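Long-range contacts in flagellar hook associated protein type 3 FlgL (Legionella pneumophila subsp. pneumophila, PDB 5YTI), which probably serves as a structural component of the bacterial flagellum, as a hook-associated member of the flagellin family at the junction of hook and filament: residues T200-T205 with A282-S287; Y224-A229 with L236-S241; T205-S210 with E316-Q321. All blocks are in the same frame, centred on the assembly; numbering follows the deposited sequence.

In the fold
The three interactions belong to the β-rich head of the chain and illustrate how one aromatic residue can tie separate contacts together. Interaction 1 fastens a loop to the strand containing S285 and F286, and interaction 2 is the hairpin that continues the same sheet. Their centres lie about 10 Å apart, and F286 O is 2.8 Å from M226 N, a probable hydrogen bond. Interaction 3, its centre also about 10 Å from that of interaction 1, shares T205 with it; F286 CD2 comes within 3.8 Å of V208 CG2. Interactions 2 and 3, centres about 16 Å apart, do not touch; F286 lies between the hairpin and strand 207-213, which packs on helix 316-374.

Interaction 1: residues T200-T205 with A282-S287; sequences TPNTGT and AGDSFS
Two polar clasps fasten a loop to the beginning of a strand, each formed by a side chain that grips main-chain atoms: N202 holds S285, and D284 holds T203 and G204. The loop leads from strand 193-197 to strand 207-213, while D284 immediately precedes strand 285-290. N202 OD1 accepts the N-H of S285 at 2.8 Å, the donor standing above the carbonyl plane, and N202 ND2 returns a longer bond of 3.3 Å to S285 O, which lies in the plane of the amide. One side-chain amide thereby engages both polar main-chain groups of a single residue, much as a neighbouring strand would. Its CG, anti to the carbonyl carbon (chi1 -68°), stands beside the backbone N, where the amide can reach S285. The same ND2 stands over one face of the F286 ring, offset toward the rim and 3.4 Å from F286 CZ, with the amide and ring planes 74° apart. In the second clasp the carboxylate is shared between successive amides. D284 OD1 receives T203 N at 2.8 Å in an almost straight bond (175°), and D284 OD2 uses its syn lone pair for G204 N at 2.7 Å. T203 OG1 adds a weak bond to D284 OD1 at 3.3 Å. So many donors would be expected to stabilise the charged form of the aspartate. Beyond the clasps, S285 OG bonds to T198 OG1. Strand 285-290 runs between strands 193-197 and 224-230, with S287 pairing with R196 and F286 with M226, and the F286 ring packs on F228 and A206.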
loop_
_atom_site.group_PDB
_atom_site.type_symbol
_atom_site.label_atom_id
_atom_site.label_comp_id
_atom_site.label_asym_id
_atom_site.label_seq_id
_atom_site.Cartn_x
_atom_site.Cartn_y
_atom_site.Cartn_z
ATOM N N THR A 200 26.667 -6.644 4.430
ATOM C CA THR A 200 27.816 -6.011 5.133
ATOM C C THR A 200 27.425 -5.256 6.409
ATOM O O THR A 200 26.923 -4.108 6.340
ATOM C CB THR A 200 28.504 -4.977 4.207
ATOM O OG1 THR A 200 29.294 -5.662 3.231
ATOM C CG2 THR A 200 29.400 -3.932 4.993
ATOM N N PRO A 201 27.661 -5.867 7.587
ATOM C CA PRO A 201 27.311 -5.079 8.750
ATOM C C PRO A 201 28.106 -3.804 8.699
ATOM O O PRO A 201 29.160 -3.742 8.061
ATOM C CB PRO A 201 27.741 -5.954 9.941
ATOM C CG PRO A 201 27.857 -7.329 9.397
ATOM C CD PRO A 201 28.289 -7.144 7.964
ATOM N N ASN A 202 27.586 -2.780 9.336
ATOM C CA ASN A 202 28.295 -1.534 9.382
ATOM C C ASN A 202 29.227 -1.525 10.592
ATOM O O ASN A 202 28.965 -2.161 11.612
ATOM C CB ASN A 202 27.311 -0.360 9.357
ATOM C CG ASN A 202 26.587 -0.245 8.024
ATOM O OD1 ASN A 202 27.082 -0.674 6.973
ATOM N ND2 ASN A 202 25.401 0.329 8.064
ATOM N N THR A 203 30.344 -0.831 10.429
ATOM C CA THR A 203 31.358 -0.738 11.456
ATOM C C THR A 203 31.213 0.568 12.239
ATOM O O THR A 203 31.604 0.619 13.412
ATOM C CB THR A 203 32.757 -0.867 10.828
ATOM O OG1 THR A 203 33.093 0.337 10.150
ATOM C CG2 THR A 203 32.799 -2.029 9.815
ATOM N N GLY A 204 30.602 1.580 11.596
ATOM C CA GLY A 204 30.421 2.932 12.158
ATOM C C GLY A 204 29.103 3.178 12.879
ATOM O O GLY A 204 28.424 2.227 13.245
ATOM N N THR A 205 28.737 4.443 13.123
ATOM C CA THR A 205 27.522 4.756 13.929
ATOM C C THR A 205 26.421 5.465 13.134
ATOM O O THR A 205 25.570 6.174 13.670
ATOM C CB THR A 205 27.855 5.581 15.190
ATOM O OG1 THR A 205 28.578 6.770 14.833
ATOM C CG2 THR A 205 28.660 4.737 16.141
ATOM N N ALA A 282 34.328 4.196 6.371
ATOM C CA ALA A 282 34.284 3.826 4.948
ATOM C C ALA A 282 33.808 2.384 4.806
ATOM O O ALA A 282 34.101 1.538 5.668
ATOM C CB ALA A 282 35.641 3.995 4.293
ATOM N N GLY A 283 33.048 2.120 3.742
ATOM C CA GLY A 283 32.566 0.769 3.447
ATOM C C GLY A 283 31.203 0.432 4.029
ATOM O O GLY A 283 30.509 -0.477 3.546
ATOM N N ASP A 284 30.820 1.141 5.084
ATOM C CA ASP A 284 29.465 1.027 5.602
ATOM C C ASP A 284 28.506 1.293 4.453
ATOM O O ASP A 284 28.809 2.064 3.529
ATOM C CB ASP A 284 29.234 2.007 6.760
ATOM C CG ASP A 284 29.928 1.569 8.039
ATOM O OD1 ASP A 284 30.596 0.517 8.002
ATOM O OD2 ASP A 284 29.801 2.246 9.083
ATOM N N SER A 285 27.359 0.629 4.484
ATOM C CA SER A 285 26.404 0.781 3.399
ATOM C C SER A 285 24.980 0.597 3.882
ATOM O O SER A 285 24.719 -0.116 4.874
ATOM C CB SER A 285 26.713 -0.199 2.258
ATOM O OG SER A 285 26.894 -1.527 2.742
ATOM N N PHE A 286 24.074 1.258 3.167
ATOM C CA PHE A 286 22.646 1.038 3.312
ATOM C C PHE A 286 21.987 0.750 1.953
ATOM O O PHE A 286 22.456 1.172 0.893
ATOM C CB PHE A 286 21.989 2.251 3.972
ATOM C CG PHE A 286 22.492 2.550 5.366
ATOM C CD1 PHE A 286 21.997 1.874 6.462
ATOM C CD2 PHE A 286 23.435 3.521 5.576
ATOM C CE1 PHE A 286 22.448 2.148 7.746
ATOM C CE2 PHE A 286 23.883 3.806 6.853
ATOM C CZ PHE A 286 23.398 3.122 7.941
ATOM N N SER A 287 20.894 0.008 1.988
ATOM C CA SER A 287 20.171 -0.327 0.766
ATOM C C SER A 287 18.842 0.415 0.737
ATOM O O SER A 287 18.208 0.598 1.783
ATOM C CB SER A 287 19.897 -1.814 0.724
ATOM O OG SER A 287 19.040 -2.087 -0.342
#

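Interaction 2: residues Y224-A229 with L236-S241; sequences YTMTFA and LVVMVS
The rings of Y224 and F228 each meet a valine of the partner strand obliquely. F228 and V238 lie side by side and point the same way, with V238 CG2 3.6 Å from F228 CE1, whereas Y224 crosses V240 at a slant, its CD1 3.9 Å from V240 CG1. Outside the pair of strands, the Y224 ring meets that of F269 with the planes about 55° apart, and its hydroxyl is hydrogen-bonded to N270 ND2 and V220 O; F228 packs on F286 and P280. Between the two aromatics, on the same face as F228, V238 and V240, sits the selenomethionine M226. Its CG is anti to the backbone N (chi1 -174°) and approaches V240 CG2 at 3.9 Å; a bend at chi3 then puts CE in touch with both V238 CG1, 4.1 Å away, and V240 CG2. M226 therefore spans two valines that neighbour each other on that face. The other face carries T225, T227, A229, V237, M239 and S241. There the selenomethionine M239 also bends at chi3, and its CE comes 3.6 Å from A229 CB, a diagonal contact, since M239 pairs with T227. Between these two layers of side chains, the backbones join T225-S241, T227-M239 and A229-V237 as hydrogen-bonded pairs. T227 N reaches M239 O at 2.9 Å and M239 N reaches T227 O at the same length. In the last hydrogen-bonded pair the V237 N bond to A229 O is weak. Alternating with these are M226-V240 and F228-V238, non-hydrogen-bonded, and M226 CA points its hydrogen at M239 O (3.2 Å), the residue before V240. With the strand directions 159° apart, this is the ladder of a classical antiparallel β-hairpin, strands 224-230 and 236-242, within a five-stranded sheet.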
loop_
_atom_site.group_PDB
_atom_site.type_symbol
_atom_site.label_atom_id
_atom_site.label_comp_id
_atom_site.label_asym_id
_atom_site.label_seq_id
_atom_site.Cartn_x
_atom_site.Cartn_y
_atom_site.Cartn_z
ATOM N N TYR A 224 18.686 0.842 -4.753
ATOM C CA TYR A 224 19.776 1.785 -4.574
ATOM C C TYR A 224 20.700 1.273 -3.509
ATOM O O TYR A 224 20.284 0.612 -2.585
ATOM C CB TYR A 224 19.233 3.182 -4.179
ATOM C CG TYR A 224 18.494 3.908 -5.289
ATOM C CD1 TYR A 224 19.174 4.645 -6.214
ATOM C CD2 TYR A 224 17.115 3.846 -5.390
ATOM C CE1 TYR A 224 18.506 5.299 -7.237
ATOM C CE2 TYR A 224 16.428 4.495 -6.395
ATOM C CZ TYR A 224 17.124 5.233 -7.326
ATOM O OH TYR A 224 16.457 5.903 -8.358
ATOM N N THR A 225 21.963 1.601 -3.642
ATOM C CA THR A 225 22.927 1.277 -2.642
ATOM C C THR A 225 23.698 2.548 -2.313
ATOM O O THR A 225 24.191 3.266 -3.198
ATOM C CB THR A 225 23.830 0.149 -3.152
ATOM O OG1 THR A 225 23.021 -0.801 -3.881
ATOM C CG2 THR A 225 24.563 -0.522 -1.970
HETATM N N MSE A 226 23.746 2.838 -1.023
HETATM C CA MSE A 226 24.437 4.007 -0.499
HETATM C C MSE A 226 25.672 3.503 0.187
HETATM O O MSE A 226 25.611 2.658 1.092
HETATM C CB MSE A 226 23.542 4.754 0.494
HETATM C CG MSE A 226 24.155 6.075 0.977
HETATM SE SE MSE A 226 23.079 6.930 2.400
HETATM C CE MSE A 226 22.397 8.228 1.096
ATOM N N THR A 227 26.806 4.019 -0.239
ATOM C CA THR A 227 28.082 3.488 0.172
ATOM C C THR A 227 28.887 4.710 0.646
ATOM O O THR A 227 29.014 5.713 -0.087
ATOM C CB THR A 227 28.745 2.698 -1.011
ATOM O OG1 THR A 227 28.202 3.139 -2.263
ATOM C CG2 THR A 227 28.436 1.174 -0.959
ATOM N N PHE A 228 29.372 4.657 1.888
ATOM C CA PHE A 228 30.275 5.698 2.410
ATOM C C PHE A 228 31.745 5.335 2.152
ATOM O O PHE A 228 32.204 4.237 2.494
ATOM C CB PHE A 228 30.033 5.931 3.923
ATOM C CG PHE A 228 28.611 6.286 4.251
ATOM C CD1 PHE A 228 28.176 7.579 4.174
ATOM C CD2 PHE A 228 27.705 5.314 4.572
ATOM C CE1 PHE A 228 26.862 7.896 4.407
ATOM C CE2 PHE A 228 26.385 5.621 4.813
ATOM C CZ PHE A 228 25.961 6.913 4.721
ATOM N N ALA A 229 32.501 6.233 1.535
ATOM C CA ALA A 229 33.931 5.962 1.357
ATOM C C ALA A 229 34.763 7.245 1.201
ATOM O O ALA A 229 34.262 8.351 1.474
ATOM C CB ALA A 229 34.159 4.983 0.195
ATOM N N LEU A 236 35.548 11.717 4.326
ATOM C CA LEU A 236 34.449 10.776 4.118
ATOM C C LEU A 236 33.458 11.350 3.116
ATOM O O LEU A 236 33.215 12.570 3.093
ATOM C CB LEU A 236 33.720 10.504 5.427
ATOM C CG LEU A 236 34.046 9.212 6.160
ATOM C CD1 LEU A 236 33.595 9.316 7.615
ATOM C CD2 LEU A 236 33.389 8.034 5.445
ATOM N N VAL A 237 32.865 10.474 2.310
ATOM C CA VAL A 237 32.089 10.922 1.162
ATOM C C VAL A 237 30.928 9.947 0.927
ATOM O O VAL A 237 30.969 8.808 1.373
ATOM C CB VAL A 237 33.040 11.088 -0.068
ATOM C CG1 VAL A 237 32.935 9.918 -1.037
ATOM C CG2 VAL A 237 32.806 12.410 -0.794
ATOM N N VAL A 238 29.880 10.409 0.254
ATOM C CA VAL A 238 28.627 9.646 0.144
ATOM C C VAL A 238 28.314 9.333 -1.302
ATOM O O VAL A 238 28.225 10.252 -2.152
ATOM C CB VAL A 238 27.430 10.444 0.723
ATOM C CG1 VAL A 238 26.091 9.770 0.439
ATOM C CG2 VAL A 238 27.602 10.616 2.207
HETATM N N MSE A 239 28.130 8.044 -1.580
HETATM C CA MSE A 239 27.872 7.623 -2.951
HETATM C C MSE A 239 26.603 6.859 -3.032
HETATM O O MSE A 239 26.219 6.163 -2.103
HETATM C CB MSE A 239 29.058 6.828 -3.451
HETATM C CG MSE A 239 30.134 7.864 -3.728
HETATM SE SE MSE A 239 31.795 7.035 -4.342
HETATM C CE MSE A 239 32.276 6.049 -2.694
ATOM N N VAL A 240 25.928 7.015 -4.157
ATOM C CA VAL A 240 24.711 6.268 -4.415
ATOM C C VAL A 240 24.659 5.829 -5.859
ATOM O O VAL A 240 24.922 6.610 -6.789
ATOM C CB VAL A 240 23.448 7.108 -4.090
ATOM C CG1 VAL A 240 22.182 6.431 -4.589
ATOM C CG2 VAL A 240 23.339 7.344 -2.595
ATOM N N SER A 241 24.310 4.573 -6.038
ATOM C CA SER A 241 24.112 4.052 -7.366
ATOM C C SER A 241 23.001 3.042 -7.245
ATOM O O SER A 241 22.483 2.831 -6.162
ATOM C CB SER A 241 25.383 3.389 -7.860
ATOM O OG SER A 241 25.585 2.223 -7.082
#

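Interaction 3: residues T205-S210 with E316-Q321; sequences TASVSS and EKAATQ
The loop entering strand 207-213 packs on the first turns of helix 316-374: T205, in the loop just before the strand, and S207, the strand's first residue, rest on A318 and Q321. The contact is modest and is made by packing. The methyl of A318 points at the strand segment and lies against the main chain of T205: A318 CB is 3.4 Å from T205 O and 4.2 Å from T205 CB. One turn further along the helix Q321 presents its CB to S207, the two CB atoms lying 3.8 Å apart, while S207 CB also approaches A318 O at 4.1 Å. S207 CB thus touches both residues, which, three apart, lie on the same side of the helix. Beyond its CB the glutamine turns elsewhere. CG is anti to the backbone N (chi1 -159°), the chain bends at chi2, and OE1 is hydrogen-bonded to N324 ND2 of the same helix. T205 OG1 likewise looks outside the contact, to L279 N. The strand segment is therefore held between two kinds of structure. On the helix side, a weak bond joins V208 N to T322 OG1; in the sheet, S207 and S209 pair with S277 and V275 of strand 272-277. A206 and V208 direct their side chains away from residues 316-321 and pack on F286 of strand 285-290.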
loop_
_atom_site.group_PDB
_atom_site.type_symbol
_atom_site.label_atom_id
_atom_site.label_comp_id
_atom_site.label_asym_id
_atom_site.label_seq_id
_atom_site.Cartn_x
_atom_site.Cartn_y
_atom_site.Cartn_z
ATOM N N THR A 205 28.737 4.443 13.123
ATOM C CA THR A 205 27.522 4.756 13.929
ATOM C C THR A 205 26.421 5.465 13.134
ATOM O O THR A 205 25.570 6.174 13.670
ATOM C CB THR A 205 27.855 5.581 15.190
ATOM O OG1 THR A 205 28.578 6.770 14.833
ATOM C CG2 THR A 205 28.660 4.737 16.141
ATOM N N ALA A 206 26.422 5.231 11.840
ATOM C CA ALA A 206 25.492 5.884 10.947
ATOM C C ALA A 206 24.067 5.363 11.084
ATOM O O ALA A 206 23.862 4.162 11.207
ATOM C CB ALA A 206 25.977 5.686 9.519
ATOM N N SER A 207 23.096 6.273 11.040
ATOM C CA SER A 207 21.667 5.917 11.024
ATOM C C SER A 207 20.955 6.741 9.955
ATOM O O SER A 207 21.466 7.775 9.549
ATOM C CB SER A 207 21.031 6.142 12.409
ATOM O OG SER A 207 21.960 6.736 13.328
ATOM N N VAL A 208 19.788 6.297 9.494
ATOM C CA VAL A 208 19.087 7.005 8.403
ATOM C C VAL A 208 17.600 7.240 8.678
ATOM O O VAL A 208 16.891 6.337 9.130
ATOM C CB VAL A 208 19.193 6.230 7.059
ATOM C CG1 VAL A 208 18.806 7.126 5.893
ATOM C CG2 VAL A 208 20.594 5.668 6.841
ATOM N N SER A 209 17.123 8.442 8.374
ATOM C CA SER A 209 15.725 8.777 8.592
ATOM C C SER A 209 14.859 7.929 7.647
ATOM O O SER A 209 15.391 7.227 6.814
ATOM C CB SER A 209 15.500 10.281 8.367
ATOM O OG SER A 209 15.459 10.592 6.988
ATOM N N SER A 210 13.535 7.964 7.791
ATOM C CA SER A 210 12.652 7.267 6.858
ATOM C C SER A 210 12.578 8.049 5.538
ATOM O O SER A 210 12.275 7.460 4.459
ATOM C CB SER A 210 11.249 7.048 7.451
ATOM O OG SER A 210 10.619 8.235 7.936
ATOM N N GLU A 316 26.234 -0.877 18.451
ATOM C CA GLU A 316 25.026 -1.688 18.416
ATOM C C GLU A 316 23.765 -0.786 18.376
ATOM O O GLU A 316 22.808 -1.089 17.668
ATOM C CB GLU A 316 24.973 -2.619 19.642
ATOM C CG GLU A 316 26.141 -3.601 19.795
ATOM C CD GLU A 316 26.377 -4.005 21.255
ATOM O OE1 GLU A 316 26.033 -3.211 22.157
ATOM O OE2 GLU A 316 26.916 -5.107 21.513
ATOM N N LYS A 317 23.778 0.322 19.119
ATOM C CA LYS A 317 22.639 1.261 19.177
ATOM C C LYS A 317 22.339 2.049 17.904
ATOM O O LYS A 317 21.309 2.697 17.808
ATOM C CB LYS A 317 22.848 2.285 20.296
ATOM C CG LYS A 317 22.772 1.709 21.696
ATOM C CD LYS A 317 22.759 2.795 22.759
ATOM C CE LYS A 317 22.811 2.172 24.142
ATOM N NZ LYS A 317 22.050 2.970 25.134
ATOM N N ALA A 318 23.243 2.053 16.945
ATOM C CA ALA A 318 22.995 2.796 15.726
ATOM C C ALA A 318 22.444 1.874 14.657
ATOM O O ALA A 318 21.838 2.331 13.684
ATOM C CB ALA A 318 24.267 3.457 15.247
ATOM N N ALA A 319 22.670 0.575 14.829
ATOM C CA ALA A 319 22.133 -0.421 13.892
ATOM C C ALA A 319 20.671 -0.680 14.221
ATOM O O ALA A 319 19.954 -1.302 13.452
ATOM C CB ALA A 319 22.944 -1.720 13.919
ATOM N N THR A 320 20.264 -0.182 15.377
ATOM C CA THR A 320 18.877 -0.140 15.803
ATOM C C THR A 320 18.095 0.990 15.162
ATOM O O THR A 320 16.943 0.776 14.758
ATOM C CB THR A 320 18.831 0.116 17.313
ATOM O OG1 THR A 320 19.264 -1.054 17.979
ATOM C CG2 THR A 320 17.455 0.473 17.802
ATOM N N GLN A 321 18.703 2.186 15.094
ATOM C CA GLN A 321 17.955 3.398 14.779
ATOM C C GLN A 321 17.458 3.368 13.351
ATOM O O GLN A 321 16.293 3.616 13.086
ATOM C CB GLN A 321 18.775 4.664 15.052
ATOM C CG GLN A 321 17.934 5.936 15.248
ATOM C CD GLN A 321 17.190 5.962 16.586
ATOM O OE1 GLN A 321 16.398 5.048 16.903
ATOM N NE2 GLN A 321 17.445 7.011 17.388
#